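Local coordinates for iron transport multicopper oxidase FET3 (Saccharomyces cerevisiae, PDB 1ZPU), which oxidises ferrous to ferric iron at the expense of oxygen for high-affinity iron uptake, using four copper ions, and also oxidises cuprous copper, at residues Phe5-Gly10 against Phe31-Ile36; Thr403-Arg408 against Pro427-Tyr432. One frame throughout, in Å; residues are numbered along the deposited sequence.

Contact 1 of 2, residues Phe5-Gly10 against Phe31-Ile36; sequences FNWTTG and FPWPDI. With NAG (2-acetamido-2-deoxy-beta-D-glucopyranose), chain B; NAG (2-acetamido-2-deoxy-beta-D-glucopyranose), chain G.
Trp7 and Trp33 meet as an offset edge-to-face pair: the benzo edge of Trp33 is turned toward the face of Trp7, the planes stand at 87° and the six-membered ring centroids lie 5.7 Å apart. Trp33 CZ3 makes the nearest approach, 3.7 Å from Trp7 CE3. Phe5 CB and Pro34 CG lie on opposite sides of the Trp7 indole plane, each displaced toward the rim; Pro34 CG comes to 3.3 Å from Trp7 CZ2. Farther out, Ile36 CD1 touches Trp7 CH2 at 3.6 Å, while Ile36 CG1 meets Phe5 CZ at 4.0 Å. Thr9 supplies only its methyl, CG2, which stands anti to the carbonyl carbon and lies in the plane of the Trp33 ring at its edge, 3.9 Å from Trp33 CH2. An alanine in place of Trp7 would probably open a gap in front of Pro34 and Ile36 and leave the edge of Trp33 without the ring face it meets. In this first cupredoxin domain, strand 2-14 belongs to one sheet, and 31-36 runs into strand 36-39 of the other, consistent with the two indoles lying between the sheets of the sandwich. Asn6, on the same strand, carries an N-linked sugar. Thr9 OG1 is hydrogen-bonded to Gly51 N and Trp33 NE1 to Ile25 O, both outside the two segments; with these polar ends satisfied elsewhere, 5-10 and 31-36 present methyl groups and ring carbons to each other.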
ATOM      1  N   PHE A   5      -4.453   7.305  21.330  1.00 68.47           N
ATOM      2  CA  PHE A   5      -2.998   7.345  21.270  1.00 68.54           C
ATOM      3  C   PHE A   5      -2.494   8.769  21.131  1.00 68.70           C
ATOM      4  O   PHE A   5      -3.086   9.582  20.428  1.00 68.89           O
ATOM      5  CB  PHE A   5      -2.485   6.543  20.070  1.00 68.10           C
ATOM      6  CG  PHE A   5      -2.790   5.084  20.146  1.00 67.97           C
ATOM      7  CD1 PHE A   5      -3.967   4.576  19.600  1.00 68.20           C
ATOM      8  CD2 PHE A   5      -1.908   4.204  20.764  1.00 67.28           C
ATOM      9  CE1 PHE A   5      -4.262   3.205  19.685  1.00 67.98           C
ATOM     10  CE2 PHE A   5      -2.192   2.840  20.843  1.00 66.51           C
ATOM     11  CZ  PHE A   5      -3.370   2.341  20.306  1.00 67.03           C
ATOM     12  N   ASN A   6      -1.392   9.070  21.799  1.00 68.91           N
ATOM     13  CA  ASN A   6      -0.709  10.314  21.554  1.00 69.01           C
ATOM     14  C   ASN A   6       0.698  10.075  21.019  1.00 68.91           C
ATOM     15  O   ASN A   6       1.611   9.730  21.768  1.00 69.01           O
ATOM     16  CB  ASN A   6      -0.686  11.206  22.780  1.00 68.91           C
ATOM     17  CG  ASN A   6       0.120  12.460  22.543  1.00 70.18           C
ATOM     18  OD1 ASN A   6       0.138  13.008  21.429  1.00 70.79           O
ATOM     19  ND2 ASN A   6       0.846  12.886  23.561  1.00 71.38           N
ATOM     20  N   TRP A   7       0.861  10.264  19.711  1.00 68.77           N
ATOM     21  CA  TRP A   7       2.131  10.002  19.040  1.00 68.34           C
ATOM     22  C   TRP A   7       2.756  11.225  18.414  1.00 68.41           C
ATOM     23  O   TRP A   7       2.096  11.978  17.699  1.00 68.43           O
ATOM     24  CB  TRP A   7       1.959   8.986  17.935  1.00 67.90           C
ATOM     25  CG  TRP A   7       1.502   7.664  18.363  1.00 67.07           C
ATOM     26  CD1 TRP A   7       1.583   7.126  19.602  1.00 66.62           C
ATOM     27  CD2 TRP A   7       0.921   6.673  17.526  1.00 66.40           C
ATOM     28  NE1 TRP A   7       1.063   5.863  19.597  1.00 66.87           N
ATOM     29  CE2 TRP A   7       0.645   5.562  18.329  1.00 66.75           C
ATOM     30  CE3 TRP A   7       0.598   6.621  16.163  1.00 67.24           C
ATOM     31  CZ2 TRP A   7       0.057   4.399  17.821  1.00 67.53           C
ATOM     32  CZ3 TRP A   7       0.008   5.464  15.654  1.00 67.37           C
ATOM     33  CH2 TRP A   7      -0.247   4.368  16.483  1.00 67.19           C
ATOM     34  N   THR A   8       4.052  11.384  18.662  1.00 68.49           N
ATOM     35  CA  THR A   8       4.833  12.491  18.119  1.00 68.35           C
ATOM     36  C   THR A   8       6.005  11.973  17.288  1.00 68.42           C
ATOM     37  O   THR A   8       6.825  11.174  17.768  1.00 68.30           O
ATOM     38  CB  THR A   8       5.370  13.398  19.240  1.00 68.05           C
ATOM     39  OG1 THR A   8       4.271  13.894  20.007  1.00 67.13           O
ATOM     40  CG2 THR A   8       6.159  14.543  18.653  1.00 67.36           C
ATOM     41  N   THR A   9       6.066  12.433  16.040  1.00 68.36           N
ATOM     42  CA  THR A   9       7.152  12.091  15.133  1.00 68.42           C
ATOM     43  C   THR A   9       8.448  12.738  15.574  1.00 68.63           C
ATOM     44  O   THR A   9       8.451  13.826  16.168  1.00 68.73           O
ATOM     45  CB  THR A   9       6.893  12.559  13.693  1.00 68.20           C
ATOM     46  OG1 THR A   9       6.660  13.968  13.691  1.00 68.62           O
ATOM     47  CG2 THR A   9       5.703  11.848  13.078  1.00 68.22           C
ATOM     48  N   GLY A  10       9.552  12.060  15.278  1.00 68.65           N
ATOM     49  CA  GLY A  10      10.877  12.574  15.579  1.00 68.70           C
ATOM     50  C   GLY A  10      11.953  11.826  14.837  1.00 68.70           C
ATOM     51  O   GLY A  10      11.672  10.857  14.144  1.00 69.05           O
ATOM     52  N   PHE A  31      11.512   3.436  18.777  1.00 69.07           N
ATOM     53  CA  PHE A  31      11.531   2.731  17.518  1.00 68.47           C
ATOM     54  C   PHE A  31      11.655   1.265  17.816  1.00 68.72           C
ATOM     55  O   PHE A  31      12.470   0.892  18.653  1.00 68.94           O
ATOM     56  CB  PHE A  31      12.726   3.170  16.681  1.00 68.16           C
ATOM     57  CG  PHE A  31      12.647   2.720  15.256  1.00 67.25           C
ATOM     58  CD1 PHE A  31      11.972   3.488  14.312  1.00 66.14           C
ATOM     59  CD2 PHE A  31      13.229   1.524  14.862  1.00 66.57           C
ATOM     60  CE1 PHE A  31      11.879   3.087  13.008  1.00 66.39           C
ATOM     61  CE2 PHE A  31      13.142   1.100  13.559  1.00 66.70           C
ATOM     62  CZ  PHE A  31      12.463   1.882  12.623  1.00 67.99           C
ATOM     63  N   PRO A  32      10.901   0.414  17.096  1.00 68.73           N
ATOM     64  CA  PRO A  32       9.971   0.744  15.999  1.00 68.86           C
ATOM     65  C   PRO A  32       8.653   1.347  16.474  1.00 68.88           C
ATOM     66  O   PRO A  32       8.386   1.335  17.663  1.00 69.09           O
ATOM     67  CB  PRO A  32       9.721  -0.616  15.328  1.00 68.85           C
ATOM     68  CG  PRO A  32      10.026  -1.616  16.370  1.00 69.10           C
ATOM     69  CD  PRO A  32      11.003  -1.034  17.337  1.00 67.95           C
ATOM     70  N   TRP A  33       7.841   1.855  15.547  1.00 68.90           N
ATOM     71  CA  TRP A  33       6.492   2.339  15.858  1.00 68.76           C
ATOM     72  C   TRP A  33       5.605   1.223  16.419  1.00 69.01           C
ATOM     73  O   TRP A  33       5.844   0.050  16.145  1.00 69.57           O
ATOM     74  CB  TRP A  33       5.872   2.970  14.614  1.00 68.43           C
ATOM     75  CG  TRP A  33       6.392   4.348  14.357  1.00 68.10           C
ATOM     76  CD1 TRP A  33       7.684   4.705  14.066  1.00 68.18           C
ATOM     77  CD2 TRP A  33       5.640   5.562  14.381  1.00 67.12           C
ATOM     78  NE1 TRP A  33       7.778   6.067  13.918  1.00 67.58           N
ATOM     79  CE2 TRP A  33       6.536   6.616  14.102  1.00 67.84           C
ATOM     80  CE3 TRP A  33       4.298   5.862  14.619  1.00 67.03           C
ATOM     81  CZ2 TRP A  33       6.128   7.957  14.061  1.00 68.45           C
ATOM     82  CZ3 TRP A  33       3.895   7.180  14.576  1.00 68.47           C
ATOM     83  CH2 TRP A  33       4.809   8.219  14.299  1.00 68.19           C
ATOM     84  N   PRO A  34       4.597   1.574  17.229  1.00 69.11           N
ATOM     85  CA  PRO A  34       3.769   0.556  17.885  1.00 69.06           C
ATOM     86  C   PRO A  34       2.845  -0.181  16.924  1.00 69.14           C
ATOM     87  O   PRO A  34       2.608   0.291  15.814  1.00 69.21           O
ATOM     88  CB  PRO A  34       2.916   1.383  18.842  1.00 69.17           C
ATOM     89  CG  PRO A  34       2.829   2.720  18.195  1.00 68.78           C
ATOM     90  CD  PRO A  34       4.163   2.939  17.581  1.00 69.15           C
ATOM     91  N   ASP A  35       2.316  -1.322  17.351  1.00 69.30           N
ATOM     92  CA  ASP A  35       1.232  -1.961  16.617  1.00 69.54           C
ATOM     93  C   ASP A  35      -0.083  -1.767  17.347  1.00 69.57           C
ATOM     94  O   ASP A  35      -0.133  -1.841  18.578  1.00 69.74           O
ATOM     95  CB  ASP A  35       1.497  -3.449  16.416  1.00 69.81           C
ATOM     96  CG  ASP A  35       2.873  -3.727  15.815  1.00 71.98           C
ATOM     97  OD1 ASP A  35       3.237  -3.123  14.759  1.00 71.62           O
ATOM     98  OD2 ASP A  35       3.591  -4.567  16.421  1.00 73.56           O
ATOM     99  N   ILE A  36      -1.148  -1.521  16.587  1.00 69.62           N
ATOM    100  CA  ILE A  36      -2.490  -1.378  17.161  1.00 69.56           C
ATOM    101  C   ILE A  36      -3.278  -2.673  17.008  1.00 69.41           C
ATOM    102  O   ILE A  36      -3.289  -3.277  15.936  1.00 69.26           O
ATOM    103  CB  ILE A  36      -3.276  -0.239  16.486  1.00 69.56           C
ATOM    104  CG1 ILE A  36      -2.545   1.092  16.646  1.00 69.84           C
ATOM    105  CG2 ILE A  36      -4.652  -0.122  17.100  1.00 69.66           C
ATOM    106  CD1 ILE A  36      -3.004   2.157  15.656  1.00 71.21           C
TER
HETATM  107  C1  NAG B2006       0.349  14.091  24.171  1.00 72.17           C
HETATM  108  C2  NAG B2006      -0.734  15.180  24.230  1.00 73.28           C
HETATM  109  C3  NAG B2006      -0.229  16.612  24.554  1.00 73.65           C
HETATM  110  C4  NAG B2006       1.058  16.655  25.387  1.00 73.78           C
HETATM  111  C5  NAG B2006       1.979  15.535  24.914  1.00 73.90           C
HETATM  112  C6  NAG B2006       3.343  15.508  25.602  1.00 74.49           C
HETATM  113  C7  NAG B2006      -2.745  15.627  22.878  1.00 72.38           C
HETATM  114  C8  NAG B2006      -3.053  16.509  21.693  1.00 71.21           C
HETATM  115  N2  NAG B2006      -1.479  15.192  22.979  1.00 72.70           N
HETATM  116  O3  NAG B2006      -1.246  17.350  25.213  1.00 72.26           O
HETATM  117  O4  NAG B2006       1.709  17.897  25.248  1.00 73.69           O
HETATM  118  O5  NAG B2006       1.275  14.348  25.188  1.00 73.30           O
HETATM  119  O6  NAG B2006       4.298  15.042  24.672  1.00 74.14           O
HETATM  120  O7  NAG B2006      -3.630  15.327  23.690  1.00 71.27           O
HETATM  121  C1  NAG G   1       7.453  -9.387  15.072  1.00 65.65           C
HETATM  122  C2  NAG G   1       7.494 -10.466  16.159  1.00 63.91           C
HETATM  123  C3  NAG G   1       6.084 -10.828  16.612  1.00 64.45           C
HETATM  124  C4  NAG G   1       5.230  -9.602  16.955  1.00 65.85           C
HETATM  125  C5  NAG G   1       5.336  -8.588  15.834  1.00 65.41           C
HETATM  126  C6  NAG G   1       4.701  -7.306  16.327  1.00 66.89           C
HETATM  127  C7  NAG G   1       9.177 -12.233  16.354  1.00 65.72           C
HETATM  128  C8  NAG G   1       9.636 -13.608  15.923  1.00 64.81           C
HETATM  129  N2  NAG G   1       8.188 -11.645  15.681  1.00 63.94           N
HETATM  130  O3  NAG G   1       6.186 -11.633  17.754  1.00 64.22           O
HETATM  131  O4  NAG G   1       3.848  -9.917  17.015  1.00 68.46           O
HETATM  132  O5  NAG G   1       6.682  -8.309  15.554  1.00 65.20           O
HETATM  133  O6  NAG G   1       4.661  -6.340  15.306  1.00 68.98           O
HETATM  134  O7  NAG G   1       9.725 -11.691  17.310  1.00 68.11           O

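Contact 2 of 2, residues Thr403-Arg408 against Pro427-Tyr432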
ATOM      1  N   THR A 403     -10.621  -9.268  -8.326  1.00 69.21           N
ATOM      2  CA  THR A 403      -9.621  -9.464  -9.362  1.00 69.22           C
ATOM      3  C   THR A 403     -10.162 -10.445 -10.374  1.00 69.14           C
ATOM      4  O   THR A 403     -10.238 -11.646 -10.102  1.00 69.35           O
ATOM      5  CB  THR A 403      -8.325 -10.047  -8.784  1.00 69.30           C
ATOM      6  OG1 THR A 403      -7.866  -9.228  -7.700  1.00 70.14           O
ATOM      7  CG2 THR A 403      -7.251 -10.097  -9.849  1.00 69.25           C
ATOM      8  N   ILE A 404     -10.536  -9.948 -11.545  1.00 69.02           N
ATOM      9  CA  ILE A 404     -11.181 -10.806 -12.547  1.00 68.90           C
ATOM     10  C   ILE A 404     -10.258 -11.233 -13.701  1.00 68.95           C
ATOM     11  O   ILE A 404     -10.500 -12.257 -14.348  1.00 69.05           O
ATOM     12  CB  ILE A 404     -12.496 -10.200 -13.074  1.00 68.70           C
ATOM     13  CG1 ILE A 404     -12.222  -8.960 -13.912  1.00 68.55           C
ATOM     14  CG2 ILE A 404     -13.425  -9.858 -11.915  1.00 68.52           C
ATOM     15  CD1 ILE A 404     -13.350  -8.617 -14.816  1.00 69.01           C
ATOM     16  N   GLN A 405      -9.213 -10.445 -13.958  1.00 68.92           N
ATOM     17  CA  GLN A 405      -8.113 -10.855 -14.849  1.00 68.87           C
ATOM     18  C   GLN A 405      -6.789 -10.250 -14.413  1.00 68.98           C
ATOM     19  O   GLN A 405      -6.725  -9.083 -14.031  1.00 69.19           O
ATOM     20  CB  GLN A 405      -8.376 -10.502 -16.323  1.00 68.78           C
ATOM     21  CG  GLN A 405      -7.150 -10.742 -17.222  1.00 68.53           C
ATOM     22  CD  GLN A 405      -7.462 -10.815 -18.710  1.00 68.57           C
ATOM     23  OE1 GLN A 405      -8.293 -11.617 -19.155  1.00 68.62           O
ATOM     24  NE2 GLN A 405      -6.767  -9.997 -19.491  1.00 67.15           N
ATOM     25  N   ARG A 406      -5.740 -11.064 -14.465  1.00 68.92           N
ATOM     26  CA  ARG A 406      -4.383 -10.600 -14.269  1.00 68.62           C
ATOM     27  C   ARG A 406      -3.452 -11.424 -15.153  1.00 68.71           C
ATOM     28  O   ARG A 406      -2.995 -12.502 -14.762  1.00 68.78           O
ATOM     29  CB  ARG A 406      -3.973 -10.726 -12.808  1.00 68.35           C
ATOM     30  CG  ARG A 406      -2.568 -10.211 -12.573  1.00 68.60           C
ATOM     31  CD  ARG A 406      -1.776 -11.205 -11.788  1.00 68.46           C
ATOM     32  NE  ARG A 406      -1.527 -10.668 -10.474  1.00 69.32           N
ATOM     33  CZ  ARG A 406      -1.507 -11.374  -9.355  1.00 70.97           C
ATOM     34  NH1 ARG A 406      -1.735 -12.683  -9.381  1.00 69.00           N
ATOM     35  NH2 ARG A 406      -1.261 -10.744  -8.196  1.00 74.00           N
ATOM     36  N   ASP A 407      -3.167 -10.901 -16.340  1.00 68.79           N
ATOM     37  CA  ASP A 407      -2.490 -11.662 -17.392  1.00 68.96           C
ATOM     38  C   ASP A 407      -1.044 -12.052 -17.014  1.00 69.01           C
ATOM     39  O   ASP A 407      -0.478 -11.514 -16.055  1.00 69.09           O
ATOM     40  CB  ASP A 407      -2.565 -10.879 -18.715  1.00 68.71           C
ATOM     41  CG  ASP A 407      -2.552 -11.777 -19.949  1.00 68.92           C
ATOM     42  OD1 ASP A 407      -2.391 -13.010 -19.829  1.00 68.89           O
ATOM     43  OD2 ASP A 407      -2.700 -11.234 -21.067  1.00 69.22           O
ATOM     44  N   ARG A 408      -0.474 -12.994 -17.768  1.00 69.02           N
ATOM     45  CA  ARG A 408       0.874 -13.538 -17.551  1.00 68.95           C
ATOM     46  C   ARG A 408       1.970 -12.509 -17.812  1.00 69.24           C
ATOM     47  O   ARG A 408       1.706 -11.442 -18.365  1.00 69.36           O
ATOM     48  CB  ARG A 408       1.111 -14.740 -18.473  1.00 68.87           C
ATOM     49  CG  ARG A 408       1.275 -14.379 -19.959  1.00 68.53           C
ATOM     50  CD  ARG A 408       1.486 -15.607 -20.816  1.00 68.37           C
ATOM     51  NE  ARG A 408       1.607 -15.309 -22.243  1.00 67.64           N
ATOM     52  CZ  ARG A 408       2.743 -14.993 -22.870  1.00 67.21           C
ATOM     53  NH1 ARG A 408       3.883 -14.894 -22.208  1.00 66.99           N
ATOM     54  NH2 ARG A 408       2.738 -14.758 -24.176  1.00 66.55           N
ATOM     55  N   PRO A 427      -9.611 -14.621 -21.674  1.00 69.18           N
ATOM     56  CA  PRO A 427     -10.089 -15.838 -21.001  1.00 69.20           C
ATOM     57  C   PRO A 427     -11.377 -15.561 -20.213  1.00 69.22           C
ATOM     58  O   PRO A 427     -11.603 -14.420 -19.802  1.00 69.26           O
ATOM     59  CB  PRO A 427      -8.948 -16.163 -20.027  1.00 69.40           C
ATOM     60  CG  PRO A 427      -7.727 -15.454 -20.581  1.00 69.08           C
ATOM     61  CD  PRO A 427      -8.236 -14.243 -21.266  1.00 69.07           C
ATOM     62  N   ALA A 428     -12.213 -16.580 -20.013  1.00 69.16           N
ATOM     63  CA  ALA A 428     -13.397 -16.430 -19.166  1.00 69.08           C
ATOM     64  C   ALA A 428     -12.979 -15.993 -17.750  1.00 69.09           C
ATOM     65  O   ALA A 428     -12.065 -16.571 -17.163  1.00 69.00           O
ATOM     66  CB  ALA A 428     -14.173 -17.722 -19.118  1.00 68.77           C
ATOM     67  N   PHE A 429     -13.631 -14.952 -17.232  1.00 69.04           N
ATOM     68  CA  PHE A 429     -13.402 -14.482 -15.867  1.00 68.92           C
ATOM     69  C   PHE A 429     -13.890 -15.532 -14.858  1.00 69.13           C
ATOM     70  O   PHE A 429     -14.765 -16.341 -15.191  1.00 69.17           O
ATOM     71  CB  PHE A 429     -14.151 -13.168 -15.605  1.00 68.66           C
ATOM     72  CG  PHE A 429     -13.823 -12.048 -16.559  1.00 68.40           C
ATOM     73  CD1 PHE A 429     -14.847 -11.361 -17.212  1.00 68.20           C
ATOM     74  CD2 PHE A 429     -12.507 -11.643 -16.772  1.00 68.39           C
ATOM     75  CE1 PHE A 429     -14.564 -10.306 -18.083  1.00 68.14           C
ATOM     76  CE2 PHE A 429     -12.211 -10.586 -17.645  1.00 68.12           C
ATOM     77  CZ  PHE A 429     -13.238  -9.917 -18.298  1.00 68.20           C
ATOM     78  N   PRO A 430     -13.344 -15.516 -13.620  1.00 69.23           N
ATOM     79  CA  PRO A 430     -13.836 -16.416 -12.567  1.00 69.24           C
ATOM     80  C   PRO A 430     -15.275 -16.100 -12.163  1.00 69.38           C
ATOM     81  O   PRO A 430     -15.705 -14.943 -12.259  1.00 69.49           O
ATOM     82  CB  PRO A 430     -12.903 -16.126 -11.391  1.00 69.21           C
ATOM     83  CG  PRO A 430     -12.359 -14.775 -11.659  1.00 69.22           C
ATOM     84  CD  PRO A 430     -12.239 -14.668 -13.137  1.00 69.15           C
ATOM     85  N   GLU A 431     -16.007 -17.124 -11.721  1.00 69.36           N
ATOM     86  CA  GLU A 431     -17.364 -16.951 -11.210  1.00 69.30           C
ATOM     87  C   GLU A 431     -17.378 -16.270  -9.842  1.00 69.30           C
ATOM     88  O   GLU A 431     -18.244 -15.435  -9.566  1.00 69.26           O
ATOM     89  CB  GLU A 431     -18.056 -18.298 -11.112  1.00 69.40           C
ATOM     90  CG  GLU A 431     -18.491 -18.871 -12.447  1.00 69.93           C
ATOM     91  CD  GLU A 431     -19.289 -20.150 -12.285  1.00 70.48           C
ATOM     92  OE1 GLU A 431     -19.111 -20.849 -11.259  1.00 70.50           O
ATOM     93  OE2 GLU A 431     -20.100 -20.457 -13.183  1.00 71.30           O
ATOM     94  N   TYR A 432     -16.411 -16.634  -8.998  1.00 69.23           N
ATOM     95  CA  TYR A 432     -16.276 -16.072  -7.662  1.00 69.20           C
ATOM     96  C   TYR A 432     -14.854 -15.525  -7.472  1.00 69.44           C
ATOM     97  O   TYR A 432     -13.989 -16.207  -6.905  1.00 69.52           O
ATOM     98  CB  TYR A 432     -16.590 -17.130  -6.603  1.00 69.14           C
ATOM     99  CG  TYR A 432     -18.012 -17.620  -6.655  1.00 69.10           C
ATOM    100  CD1 TYR A 432     -18.340 -18.794  -7.332  1.00 69.05           C
ATOM    101  CD2 TYR A 432     -19.034 -16.898  -6.044  1.00 69.00           C
ATOM    102  CE1 TYR A 432     -19.651 -19.239  -7.395  1.00 69.14           C
ATOM    103  CE2 TYR A 432     -20.348 -17.334  -6.099  1.00 69.25           C
ATOM    104  CZ  TYR A 432     -20.650 -18.504  -6.774  1.00 69.22           C
ATOM    105  OH  TYR A 432     -21.956 -18.938  -6.824  1.00 69.35           O
TER
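The chain at 427-430 passes in extended form beside the end of strand 401-406, coming closest at Ile404 and Phe429, whose CA atoms are 5.4 Å apart. The CD1 methyl of Ile404 sits over the middle of the Phe429 ring, 3.5 Å from its centroid and 7° off the normal, a nearly axial CH-pi contact. CG1 of Ile404 lies between the backbone N and the carbonyl carbon (chi1 69°), and the extended second torsion (chi2 160°) carries CD1 over the ring. Gln405 CB approaches the same ring at its edge, 4.1 Å from Phe429 CE2. Phe429 is also stacked with His426. The carbonyl of Ile404 faces the loop, its O 3.2 Å from Phe429 CD2 and 3.2 Å from Pro430 CD. Ile404 and Gln405 form a classic beta bulge opposite Val448 of strand 446-452, in a sheet of the third cupredoxin domain. Strand 401-406 is flanked on its other side by strand 434-436, into which the loop leads, and Thr403 is paired there with Met434 through the backbone. From the bulge, the Gln405 side chain crosses Pro427 at about a right angle, its CG anti to the backbone N, and Gln405 OE1 comes to 3.4 Å from Pro427 CD. The amide nitrogen NE2 of Gln405 is hydrogen-bonded to Asn446 OD1.

In the fold
Contact 1 belongs to the first cupredoxin domain and contact 2 to the third, on opposite sides of the chain's centre. Their centres are 40 Å apart and their nearest atoms about 25 Å, so they do not touch. What relates them is the copper cluster, whose ligands come from both domains. At contact 1 the side chain of Trp33 is about 9 Å from that of His105, a type 3 copper ligand, and the side chain of Trp7 about 11 Å from that of His60; at contact 2 the side chain of Thr403 is about 11 Å from that of His395. His60 and His395 bind the same type 2 copper. Neither contact supplies a copper ligand itself.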